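Local coordinates for protein membrane-anchored mycosin mycp1 (Mycobacterium thermoresistibile, PDB 4HVL) that is a membrane-anchored subtilisin-like serine protease, an essential component of the ESX-1 (type VII) secretion system, at residues G18-M23 against S158-A163; V79-G84 against N93-C98; D86-A91 against A136-V141; L131-A136 against I179-C184; A183-K186 against D192-G195. All coordinates share one frame; numbering follows the deposited sequence.

Interaction 1 (G18-M23 against S158-A163); sequences GPDNPM and SLRSLA
Asp20 and Arg160 meet through a two-point salt bridge that ties the N-terminal segment 18-23 to the flank of helix 154-171. The guanidinium offers its side edge, NE and NH2, one nitrogen to each carboxylate oxygen. Arg160 NE reaches Asp20 OD1 at 3.1 Å in an almost straight bond of 172°, and Arg160 NH2 reaches Asp20 OD2 at 2.9 Å. The fit is not coplanar: the oxygens lie close to the guanidinium plane, but the nitrogens come from above the carboxylate plane, and the two flat groups are turned 51° apart. Asp20 holds its CG anti to the backbone N (chi1 -177°), which sends the carboxylate out toward the helix. Arg160 has its chain bent at chi3, which turns the side edge of the guanidinium to the acid. The remaining nitrogen, NH1, is bonded to the carbonyl of Asn151, which helps fix the rotation of the group.

Ser161 lies beside this pair and carries the closest backbone approach, to Asp20. Its CB is 4.1 Å from Asp20 N; serine is small enough to let the loop lie this close to the helix. A water joins the two, accepting from Asp20 N at 2.9 Å and lying 3.2 Å from Ser161 OG. Gly18 has a positive phi, a backbone shape that suits glycine, and its carbonyl is held by Arg164 one helical turn beyond Arg160.

One salt bridge of two hydrogen bonds, a water bridge and little apolar contact imply a polar attachment, whose strength probably depends on both Asp20 and Arg160 being charged.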
# COMPACT_ATOMS: atom_id res chain seq x y z
N GLY A 18 18.98 1.46 -3.40
CA GLY A 18 19.31 1.01 -4.76
C GLY A 18 18.69 -0.34 -5.09
O GLY A 18 18.32 -1.07 -4.19
N PRO A 19 18.58 -0.69 -6.40
CA PRO A 19 17.95 -1.96 -6.78
C PRO A 19 18.83 -3.17 -6.45
O PRO A 19 20.04 -3.02 -6.27
CB PRO A 19 17.76 -1.81 -8.30
CG PRO A 19 18.86 -0.89 -8.72
CD PRO A 19 19.11 0.04 -7.57
N ASP A 20 18.21 -4.34 -6.35
CA ASP A 20 18.92 -5.62 -6.15
C ASP A 20 19.88 -5.93 -7.28
O ASP A 20 20.89 -6.58 -7.09
CB ASP A 20 17.91 -6.77 -6.07
CG ASP A 20 18.56 -8.11 -5.79
OD1 ASP A 20 19.19 -8.26 -4.71
OD2 ASP A 20 18.44 -9.02 -6.64
N ASN A 21 19.52 -5.50 -8.48
CA ASN A 21 20.39 -5.64 -9.64
C ASN A 21 20.17 -4.44 -10.57
O ASN A 21 19.16 -3.75 -10.48
CB ASN A 21 20.10 -6.95 -10.36
CG ASN A 21 18.63 -7.16 -10.59
OD1 ASN A 21 18.04 -6.53 -11.48
ND2 ASN A 21 18.01 -8.03 -9.78
N PRO A 22 21.13 -4.18 -11.46
CA PRO A 22 21.06 -2.93 -12.21
C PRO A 22 19.81 -2.77 -13.06
O PRO A 22 19.30 -3.74 -13.61
CB PRO A 22 22.30 -3.00 -13.09
CG PRO A 22 23.24 -3.92 -12.38
CD PRO A 22 22.35 -4.94 -11.75
N MET A 23 19.33 -1.53 -13.18
CA MET A 23 18.04 -1.22 -13.79
C MET A 23 18.20 -0.00 -14.69
O MET A 23 18.94 0.93 -14.32
CB MET A 23 16.99 -0.87 -12.72
CG MET A 23 16.63 -1.97 -11.73
SD MET A 23 15.80 -3.38 -12.47
CE MET A 23 14.16 -2.77 -12.79
N SER A 158 13.09 -8.19 -6.32
CA SER A 158 12.21 -7.12 -5.88
C SER A 158 11.90 -7.25 -4.36
O SER A 158 11.85 -6.26 -3.63
CB SER A 158 10.95 -7.11 -6.75
OG SER A 158 9.93 -6.32 -6.20
N LEU A 159 11.76 -8.47 -3.87
CA LEU A 159 11.56 -8.69 -2.42
C LEU A 159 12.83 -8.42 -1.60
O LEU A 159 12.76 -7.91 -0.48
CB LEU A 159 11.03 -10.10 -2.16
CG LEU A 159 9.55 -10.31 -2.52
CD1 LEU A 159 9.20 -11.79 -2.50
CD2 LEU A 159 8.62 -9.57 -1.58
N ARG A 160 13.99 -8.71 -2.17
CA ARG A 160 15.22 -8.31 -1.50
C ARG A 160 15.34 -6.78 -1.39
O ARG A 160 15.70 -6.26 -0.33
CB ARG A 160 16.43 -8.96 -2.17
CG ARG A 160 16.57 -10.45 -1.85
CD ARG A 160 17.93 -10.97 -2.26
NE ARG A 160 18.04 -10.92 -3.71
CZ ARG A 160 17.66 -11.90 -4.53
NH1 ARG A 160 17.15 -13.02 -4.05
NH2 ARG A 160 17.79 -11.75 -5.85
N SER A 161 15.06 -6.04 -2.47
CA SER A 161 15.12 -4.55 -2.40
C SER A 161 14.02 -3.95 -1.49
O SER A 161 14.22 -2.92 -0.83
CB SER A 161 15.07 -3.93 -3.80
OG SER A 161 13.80 -4.05 -4.38
N LEU A 162 12.87 -4.60 -1.45
CA LEU A 162 11.81 -4.21 -0.56
C LEU A 162 12.21 -4.33 0.91
O LEU A 162 11.90 -3.46 1.71
CB LEU A 162 10.57 -5.09 -0.80
CG LEU A 162 9.42 -4.69 0.11
CD1 LEU A 162 8.93 -3.29 -0.24
CD2 LEU A 162 8.30 -5.71 0.03
N ALA A 163 12.88 -5.43 1.27
CA ALA A 163 13.28 -5.62 2.64
C ALA A 163 14.17 -4.47 3.07
O ALA A 163 13.98 -3.91 4.14
CB ALA A 163 13.99 -6.95 2.82
O HOH W 1 15.38 -4.47 -7.09

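Interaction 2 (V79-G84 against N93-C98); sequences VPAEPG and NGMSDC
Met95 carries most of the apolar contact, lying against Ala81, the Glu82 carbonyl carbon and the Pro83 ring. Its chain is bent at both chi2 (-54°) and chi3 (-59°), which folds the thioether back along segment 79-84 instead of letting it extend. The methyl, Met95 CE, is 3.9 Å from Ala81 CB and closer still, 3.2 Å, to Ala81 O. Met95 SD lies 3.5 Å from Glu82 C. Nearer the backbone, Met95 CG packs 4.0 Å from Pro83 CD. A flexible, unbranched methionine suits this place because it can follow the bends of the neighbouring chain. The small Ala81 lets the methyl come close, and Pro83 presents a rigid ring for CG to cover. Asn93 adds a lighter touch at the other end: Asn93 CB is 4.1 Å from Pro83 CB, and Asn93 O stands 3.4 Å from Pro83 CA.

The clear polar bond lies within segment 93-98. Asn93 OD1 accepts from Met95 N at 2.9 Å, forming an Asx turn that carries the chain round Gly94 and sets Met95 to face the strand. Gly94, at phi 94°, adopts a conformation that a residue with a side chain would find strained.

Strand 82-86 is an outermost strand of the parallel sheet, beside strand 127-132, to which Glu82 is joined by backbone hydrogen bonds and by a salt bridge with Arg127. The loop 93-98 lies over the start of this edge strand on its way to helix 102-110, where Asp97 bonds Thr103, while Cys98 is joined by a disulfide to Cys29 in the N-terminal region.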
# COMPACT_ATOMS: atom_id res chain seq x y z
N VAL A 79 1.17 18.06 -2.66
CA VAL A 79 1.74 16.75 -2.29
C VAL A 79 3.22 16.99 -2.00
O VAL A 79 4.07 16.69 -2.83
CB VAL A 79 1.57 15.71 -3.43
CG1 VAL A 79 1.86 14.30 -2.92
CG2 VAL A 79 0.17 15.77 -4.01
N PRO A 80 3.53 17.63 -0.85
CA PRO A 80 4.88 18.13 -0.57
C PRO A 80 5.83 17.04 -0.07
O PRO A 80 6.37 17.14 1.04
CB PRO A 80 4.65 19.21 0.49
CG PRO A 80 3.46 18.71 1.24
CD PRO A 80 2.58 18.10 0.18
N ALA A 81 6.04 16.02 -0.88
CA ALA A 81 6.84 14.88 -0.49
C ALA A 81 8.32 15.21 -0.32
O ALA A 81 8.83 16.12 -0.95
CB ALA A 81 6.68 13.76 -1.50
N GLU A 82 8.99 14.42 0.52
CA GLU A 82 10.42 14.56 0.79
C GLU A 82 11.14 13.29 0.35
O GLU A 82 10.53 12.21 0.32
CB GLU A 82 10.63 14.86 2.27
CG GLU A 82 10.08 16.22 2.68
CD GLU A 82 10.02 16.41 4.20
OE1 GLU A 82 11.10 16.49 4.81
OE2 GLU A 82 8.91 16.47 4.78
N PRO A 83 12.42 13.42 -0.06
CA PRO A 83 13.17 12.27 -0.54
C PRO A 83 13.26 11.15 0.51
O PRO A 83 13.66 11.39 1.65
CB PRO A 83 14.58 12.83 -0.86
CG PRO A 83 14.53 14.33 -0.61
CD PRO A 83 13.15 14.71 -0.17
N GLY A 84 12.87 9.94 0.14
CA GLY A 84 13.02 8.78 1.01
C GLY A 84 13.94 7.72 0.44
O GLY A 84 14.16 6.69 1.06
N ASN A 93 16.47 9.50 -5.74
CA ASN A 93 16.17 9.86 -4.35
C ASN A 93 14.69 9.69 -3.94
O ASN A 93 14.33 10.05 -2.84
CB ASN A 93 16.63 11.29 -4.04
CG ASN A 93 15.81 12.35 -4.76
OD1 ASN A 93 14.84 12.06 -5.45
ND2 ASN A 93 16.21 13.61 -4.62
N GLY A 94 13.86 9.15 -4.83
CA GLY A 94 12.45 8.89 -4.54
C GLY A 94 11.50 9.99 -4.97
O GLY A 94 10.28 9.85 -4.86
N MET A 95 12.06 11.08 -5.50
CA MET A 95 11.30 12.26 -5.90
C MET A 95 11.09 12.36 -7.41
O MET A 95 10.89 13.45 -7.93
CB MET A 95 11.99 13.53 -5.40
CG MET A 95 12.03 13.68 -3.89
SD MET A 95 10.43 13.56 -3.08
CE MET A 95 9.51 14.90 -3.86
N SER A 96 11.06 11.21 -8.07
CA SER A 96 10.71 11.11 -9.47
C SER A 96 9.71 9.97 -9.67
O SER A 96 10.03 8.80 -9.42
CB SER A 96 11.97 10.83 -10.30
OG SER A 96 11.65 10.83 -11.68
N ASP A 97 8.50 10.32 -10.08
CA ASP A 97 7.46 9.35 -10.38
C ASP A 97 7.39 9.24 -11.90
O ASP A 97 7.04 10.20 -12.55
CB ASP A 97 6.10 9.81 -9.83
CG ASP A 97 5.02 8.80 -10.04
OD1 ASP A 97 5.34 7.66 -10.51
OD2 ASP A 97 3.86 9.11 -9.66
N CYS A 98 7.71 8.06 -12.43
CA CYS A 98 7.66 7.81 -13.86
C CYS A 98 6.39 7.02 -14.23
O CYS A 98 6.15 6.77 -15.40
CB CYS A 98 8.94 7.05 -14.29
SG CYS A 98 9.42 7.18 -16.02

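Interaction 3 (D86-A91 against A136-V141); sequences DFVDAA and AAFQPV
Phe138 turns its ring toward the loop 86-91, where Val88 and Asp89 receive it. From CB outward, each part of the side chain has its own neighbour. Phe138 CB lies 3.9 Å from Val88 CG1. Phe138 CG is nearer to Val88 CG1, at 3.5 Å, and this methyl stays within packing distance of both CD1 and CD2. Val88 CG1 therefore sits over one face of the Phe138 ring, 3.7 Å from the centroid and 19° off the ring normal, a CH-pi contact displaced toward the CB end. Farther out the partner changes: Phe138 CE2 comes 3.8 Å from Asp89 OD2, and Phe138 CZ is 3.9 Å from Asp89 OD2. The oxygen lies at the ring edge, in its plane, while the carboxylate as a whole is steeply turned, 73° from the ring.

Val88 points CG1 at the face because that branch stands anti to the backbone N (chi1 174°). Asp86 shapes the loop: its OD1 accepts from Val88 N, an Asx turn, and from Asp89 N on the same face of the carboxylate. Asp89 OD1 accepts from Ala91 N in a second Asx turn. Asp86 OD2 also makes a salt bridge with Arg132, which touches Phe138 as well. The loop follows edge strand 82-86 of the parallel sheet; Phe138 is on strand 138-140, antiparallel to strand 23-25, whose Met23 and Gln25 border the ring.

A branched aliphatic group on the pi face and a carboxylate oxygen beside the polarised C-H edge both suit a phenyl ring's charge distribution, so the contact probably combines dispersion with weak electrostatic attraction, without any hydrogen bond across it.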
# COMPACT_ATOMS: atom_id res chain seq x y z
N ASP A 86 15.62 5.74 -3.44
CA ASP A 86 15.28 5.07 -4.69
C ASP A 86 15.87 3.68 -4.69
O ASP A 86 17.08 3.50 -4.47
CB ASP A 86 15.86 5.89 -5.84
CG ASP A 86 15.11 5.70 -7.14
OD1 ASP A 86 14.62 4.60 -7.44
OD2 ASP A 86 15.06 6.67 -7.92
N PHE A 87 15.02 2.69 -4.95
CA PHE A 87 15.41 1.29 -5.04
C PHE A 87 15.21 0.75 -6.45
O PHE A 87 15.28 -0.44 -6.66
CB PHE A 87 14.62 0.50 -3.99
CG PHE A 87 14.92 0.94 -2.58
CD1 PHE A 87 14.46 2.14 -2.10
CD2 PHE A 87 15.70 0.16 -1.76
CE1 PHE A 87 14.78 2.57 -0.83
CE2 PHE A 87 16.01 0.58 -0.47
CZ PHE A 87 15.54 1.78 -0.00
N VAL A 88 15.01 1.65 -7.41
CA VAL A 88 14.92 1.33 -8.85
C VAL A 88 16.11 1.92 -9.59
O VAL A 88 16.92 1.21 -10.21
CB VAL A 88 13.59 1.89 -9.42
CG1 VAL A 88 13.50 1.73 -10.94
CG2 VAL A 88 12.44 1.18 -8.73
N ASP A 89 16.23 3.24 -9.50
CA ASP A 89 17.38 3.94 -10.05
C ASP A 89 18.42 4.13 -8.95
O ASP A 89 18.19 4.78 -7.93
CB ASP A 89 16.97 5.26 -10.67
CG ASP A 89 18.04 5.83 -11.58
OD1 ASP A 89 19.24 5.81 -11.21
OD2 ASP A 89 17.68 6.31 -12.68
N ALA A 90 19.60 3.58 -9.19
CA ALA A 90 20.66 3.58 -8.21
C ALA A 90 21.12 5.00 -7.84
O ALA A 90 21.65 5.18 -6.77
CB ALA A 90 21.82 2.75 -8.70
N ALA A 91 20.89 5.97 -8.72
CA ALA A 91 21.28 7.38 -8.46
C ALA A 91 20.12 8.29 -8.00
O ALA A 91 20.31 9.50 -7.77
CB ALA A 91 21.93 7.95 -9.73
N ALA A 136 7.31 0.46 -13.82
CA ALA A 136 7.11 -0.19 -15.10
C ALA A 136 7.94 0.44 -16.24
O ALA A 136 8.00 -0.11 -17.32
CB ALA A 136 5.62 -0.16 -15.45
N ALA A 137 8.57 1.59 -16.01
CA ALA A 137 9.37 2.26 -17.04
C ALA A 137 10.82 1.74 -17.12
O ALA A 137 11.54 2.06 -18.07
CB ALA A 137 9.39 3.76 -16.78
N PHE A 138 11.23 0.96 -16.13
CA PHE A 138 12.59 0.42 -16.05
C PHE A 138 12.60 -1.07 -16.26
O PHE A 138 11.63 -1.75 -15.92
CB PHE A 138 13.18 0.69 -14.67
CG PHE A 138 13.58 2.12 -14.44
CD1 PHE A 138 12.62 3.12 -14.38
CD2 PHE A 138 14.91 2.45 -14.25
CE1 PHE A 138 12.99 4.43 -14.15
CE2 PHE A 138 15.28 3.75 -14.01
CZ PHE A 138 14.32 4.75 -13.96
N GLN A 139 13.71 -1.58 -16.78
CA GLN A 139 13.92 -3.02 -16.96
C GLN A 139 15.29 -3.41 -16.40
O GLN A 139 16.24 -2.62 -16.48
CB GLN A 139 13.88 -3.41 -18.45
CG GLN A 139 12.53 -3.29 -19.14
CD GLN A 139 11.50 -4.26 -18.58
OE1 GLN A 139 11.81 -5.44 -18.32
NE2 GLN A 139 10.26 -3.78 -18.39
N PRO A 140 15.41 -4.66 -15.90
CA PRO A 140 16.72 -5.15 -15.47
C PRO A 140 17.73 -5.13 -16.61
O PRO A 140 17.39 -5.48 -17.74
CB PRO A 140 16.43 -6.59 -15.01
CG PRO A 140 14.94 -6.77 -15.10
CD PRO A 140 14.44 -5.75 -16.05
N VAL A 141 18.94 -4.68 -16.34
CA VAL A 141 20.00 -4.70 -17.33
C VAL A 141 20.31 -6.18 -17.53
O VAL A 141 20.42 -6.93 -16.56
CB VAL A 141 21.26 -3.95 -16.86
CG1 VAL A 141 22.37 -4.08 -17.88
CG2 VAL A 141 20.96 -2.48 -16.62

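Interaction 4 (L131-A136 against I179-C184); sequences LRHTSA and ISEAAC. With ZN (zinc ion), chain B.
His133, Thr134 and Glu181 meet through a shared zinc ion. His133 ND1 binds it at 2.1 Å, Thr134 OG1 at 2.1 Å and Glu181 OE1 at 2.0 Å, with one further ligand atom from outside the two segments. The ligand oxygens of Thr134 and Glu181 stand 3.0 Å apart, held together by the metal and not by a hydrogen bond.

Each side chain takes the conformation that aims its donor at the ion. His133 has CG anti to the backbone N (chi1 175°), which carries the ring across toward segment 179-184. With ND1 on the metal, NE2 is left to bond the carbonyl of Ser158, a second-shell contact that fixes the rotation of the ring. Thr134 directs its hydroxyl inward, anti to the carbonyl carbon. Glu181 starts extended but bends at chi2 (62°), curling back so that OE1 alone meets the zinc while OE2 lies 4.1 Å off; the carboxylate is thus monodentate. Its plane is 72° from the imidazole, with OE1 at the ring edge. Imidazole nitrogen and carboxylate oxygen are familiar zinc ligands; a threonine hydroxyl is less usual.

The site lies just beyond the C-terminal ends of strands 127-132 and 176-179 of the parallel sheet, on either side of strand 65-70, which ends in the predicted charge-relay Asp70. Helix 154-171 backs His133 through Ser158 and Leu162, and segment 179-184 runs on into strand 183-186.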
# COMPACT_ATOMS: atom_id res chain seq x y z
N LEU A 131 9.67 6.73 -1.12
CA LEU A 131 10.66 5.71 -1.47
C LEU A 131 10.17 5.05 -2.74
O LEU A 131 9.04 4.52 -2.78
CB LEU A 131 10.75 4.65 -0.39
CG LEU A 131 11.28 5.06 0.98
CD1 LEU A 131 10.19 5.68 1.85
CD2 LEU A 131 11.87 3.83 1.68
N ARG A 132 10.98 5.10 -3.80
CA ARG A 132 10.64 4.43 -5.03
C ARG A 132 11.19 2.99 -4.96
O ARG A 132 12.40 2.78 -4.90
CB ARG A 132 11.13 5.16 -6.28
CG ARG A 132 10.89 4.33 -7.53
CD ARG A 132 10.88 5.12 -8.81
NE ARG A 132 12.22 5.61 -9.15
CZ ARG A 132 12.53 6.19 -10.30
NH1 ARG A 132 11.61 6.35 -11.23
NH2 ARG A 132 13.76 6.63 -10.50
N HIS A 133 10.28 2.03 -5.00
CA HIS A 133 10.63 0.62 -5.04
C HIS A 133 10.27 -0.05 -6.38
O HIS A 133 10.92 -1.04 -6.74
CB HIS A 133 9.98 -0.13 -3.88
CG HIS A 133 10.21 -1.60 -3.93
ND1 HIS A 133 9.29 -2.47 -4.47
CD2 HIS A 133 11.31 -2.34 -3.65
CE1 HIS A 133 9.79 -3.69 -4.47
NE2 HIS A 133 11.01 -3.64 -3.97
N THR A 134 9.28 0.47 -7.12
CA THR A 134 8.84 -0.12 -8.39
C THR A 134 8.71 0.92 -9.48
O THR A 134 8.37 2.06 -9.19
CB THR A 134 7.45 -0.80 -8.23
OG1 THR A 134 7.63 -2.02 -7.52
CG2 THR A 134 6.82 -1.17 -9.56
N SER A 135 8.99 0.51 -10.73
CA SER A 135 8.58 1.27 -11.93
C SER A 135 8.46 0.38 -13.15
O SER A 135 9.44 -0.30 -13.52
CB SER A 135 9.54 2.40 -12.27
OG SER A 135 9.17 2.99 -13.54
N ALA A 136 7.31 0.46 -13.82
CA ALA A 136 7.11 -0.19 -15.10
C ALA A 136 7.94 0.44 -16.24
O ALA A 136 8.00 -0.11 -17.32
CB ALA A 136 5.62 -0.16 -15.45
N ILE A 179 2.96 0.47 2.29
CA ILE A 179 3.61 -0.38 1.31
C ILE A 179 2.61 -0.74 0.21
O ILE A 179 1.68 -1.50 0.43
CB ILE A 179 4.18 -1.67 1.94
CG1 ILE A 179 5.09 -1.32 3.13
CG2 ILE A 179 4.93 -2.49 0.89
CD1 ILE A 179 5.85 -2.48 3.76
N SER A 180 2.82 -0.16 -0.96
CA SER A 180 1.97 -0.42 -2.10
C SER A 180 2.40 -1.71 -2.80
O SER A 180 1.63 -2.29 -3.54
CB SER A 180 2.00 0.75 -3.11
OG SER A 180 1.66 1.99 -2.50
N GLU A 181 3.64 -2.17 -2.56
CA GLU A 181 4.16 -3.38 -3.23
C GLU A 181 3.34 -4.59 -2.78
O GLU A 181 3.09 -4.76 -1.58
CB GLU A 181 5.64 -3.59 -2.88
CG GLU A 181 6.28 -4.88 -3.36
CD GLU A 181 6.28 -5.02 -4.87
OE1 GLU A 181 6.48 -4.03 -5.58
OE2 GLU A 181 6.07 -6.15 -5.35
N ALA A 182 2.92 -5.41 -3.73
CA ALA A 182 2.29 -6.67 -3.41
C ALA A 182 2.82 -7.70 -4.37
O ALA A 182 2.29 -7.88 -5.46
CB ALA A 182 0.77 -6.57 -3.49
N ALA A 183 3.89 -8.38 -3.96
CA ALA A 183 4.59 -9.34 -4.82
C ALA A 183 3.98 -10.71 -4.68
O ALA A 183 3.76 -11.17 -3.58
CB ALA A 183 6.05 -9.41 -4.45
N CYS A 184 3.76 -11.38 -5.81
CA CYS A 184 3.06 -12.67 -5.85
C CYS A 184 3.94 -13.81 -6.34
O CYS A 184 4.72 -13.65 -7.29
CB CYS A 184 1.85 -12.59 -6.78
SG CYS A 184 0.61 -11.37 -6.27
ZN ZN B . 7.39 -2.24 -5.42

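Interaction 5 (A183-K186 against D192-G195); sequences ACYK and DETG
Tyr185 and Glu193 are joined by one short hydrogen bond, Tyr185 OH giving its proton to Glu193 OE2 at 2.5 Å. The acceptor uses its anti lone pair, away from OE1, and lies at the edge of the phenol, in the ring plane, with the carboxylate turned 56° from it. Glu193 holds CG between backbone N and carbonyl carbon (chi1 57°) and extends beyond it, which brings OE2 to the phenol. The other oxygen, OE1, accepts from Ser247 and Tyr251, so this buried carboxylate is gripped by three hydroxyls, which probably stabilise its negative charge.

Glu193 occupies the N-cap position of helix 194-206, and Tyr185 lies on strand 183-186, which pairs antiparallel with strand 244-247. The bond thus links this small two-stranded sheet of the subtilisin-like fold to the start of a helix. Just before that helix Asp192 forms an Asx turn, its OD1 accepting from Thr194 N at 3.2 Å and from Thr194 OG1 at 3.0 Å, on opposite faces of the carboxylate.

Apolar cover comes from outside the pair. Leu159 of helix 154-171 and Trp250 touch Tyr185, a residue type that offers them an apolar ring and the acid a hydroxyl.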
# COMPACT_ATOMS: atom_id res chain seq x y z
N ALA A 183 3.89 -8.38 -3.96
CA ALA A 183 4.59 -9.34 -4.82
C ALA A 183 3.98 -10.71 -4.68
O ALA A 183 3.76 -11.17 -3.58
CB ALA A 183 6.05 -9.41 -4.45
N CYS A 184 3.76 -11.38 -5.81
CA CYS A 184 3.06 -12.67 -5.85
C CYS A 184 3.94 -13.81 -6.34
O CYS A 184 4.72 -13.65 -7.29
CB CYS A 184 1.85 -12.59 -6.78
SG CYS A 184 0.61 -11.37 -6.27
N TYR A 185 3.82 -14.96 -5.70
CA TYR A 185 4.46 -16.16 -6.20
C TYR A 185 3.69 -17.40 -5.75
O TYR A 185 2.87 -17.33 -4.83
CB TYR A 185 5.93 -16.21 -5.76
CG TYR A 185 6.22 -16.14 -4.28
CD1 TYR A 185 6.35 -14.91 -3.63
CD2 TYR A 185 6.42 -17.30 -3.52
CE1 TYR A 185 6.65 -14.84 -2.29
CE2 TYR A 185 6.73 -17.23 -2.17
CZ TYR A 185 6.84 -15.99 -1.56
OH TYR A 185 7.13 -15.90 -0.20
N LYS A 186 3.95 -18.52 -6.42
CA LYS A 186 3.26 -19.76 -6.11
C LYS A 186 3.81 -20.39 -4.84
O LYS A 186 5.02 -20.40 -4.61
CB LYS A 186 3.37 -20.74 -7.28
CG LYS A 186 2.88 -20.11 -8.58
CD LYS A 186 2.56 -21.12 -9.67
CE LYS A 186 3.76 -21.94 -10.12
NZ LYS A 186 3.31 -23.28 -10.56
N ASP A 192 13.11 -17.26 -0.81
CA ASP A 192 13.61 -17.00 0.54
C ASP A 192 13.49 -15.48 0.77
O ASP A 192 14.24 -14.72 0.22
CB ASP A 192 15.06 -17.52 0.74
CG ASP A 192 15.68 -17.06 2.09
OD1 ASP A 192 14.95 -16.47 2.93
OD2 ASP A 192 16.92 -17.24 2.29
N GLU A 193 12.51 -15.06 1.56
CA GLU A 193 12.26 -13.64 1.80
C GLU A 193 12.24 -13.35 3.31
O GLU A 193 11.52 -12.47 3.78
CB GLU A 193 10.94 -13.23 1.16
CG GLU A 193 9.71 -14.03 1.62
CD GLU A 193 8.42 -13.23 1.51
OE1 GLU A 193 8.34 -12.14 2.09
OE2 GLU A 193 7.50 -13.64 0.81
N THR A 194 13.01 -14.16 4.03
CA THR A 194 13.31 -14.01 5.47
C THR A 194 13.63 -12.56 5.85
O THR A 194 13.16 -12.04 6.88
CB THR A 194 14.49 -14.99 5.80
OG1 THR A 194 13.98 -16.32 5.73
CG2 THR A 194 15.04 -14.79 7.18
N GLY A 195 14.38 -11.89 4.98
CA GLY A 195 14.68 -10.48 5.16
C GLY A 195 13.48 -9.57 5.20
O GLY A 195 13.51 -8.57 5.92

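In the fold
Interactions 1, 3 and 4 cluster, with centres 9 to 11 Å apart, around the zinc ion bound by His133, Thr134 and Glu181. Interaction 4 is bonded to both 1 and 3, shares strand 183-186 with interaction 5, and reaches the same parallel sheet as interaction 2, which lies on its edge strand, its centre about 26 Å from that of interaction 5. Along the chain, segment 18-23 closes on helix 154-171 over a loop that contains interactions 2 and 3, whose segments alternate; interaction 5 follows. The N-terminal segment is thus fastened to helix 154-171, while in interaction 4 the Thr134 side chain lies about 7 Å from those of the predicted charge-relay residues Asp70 and His101.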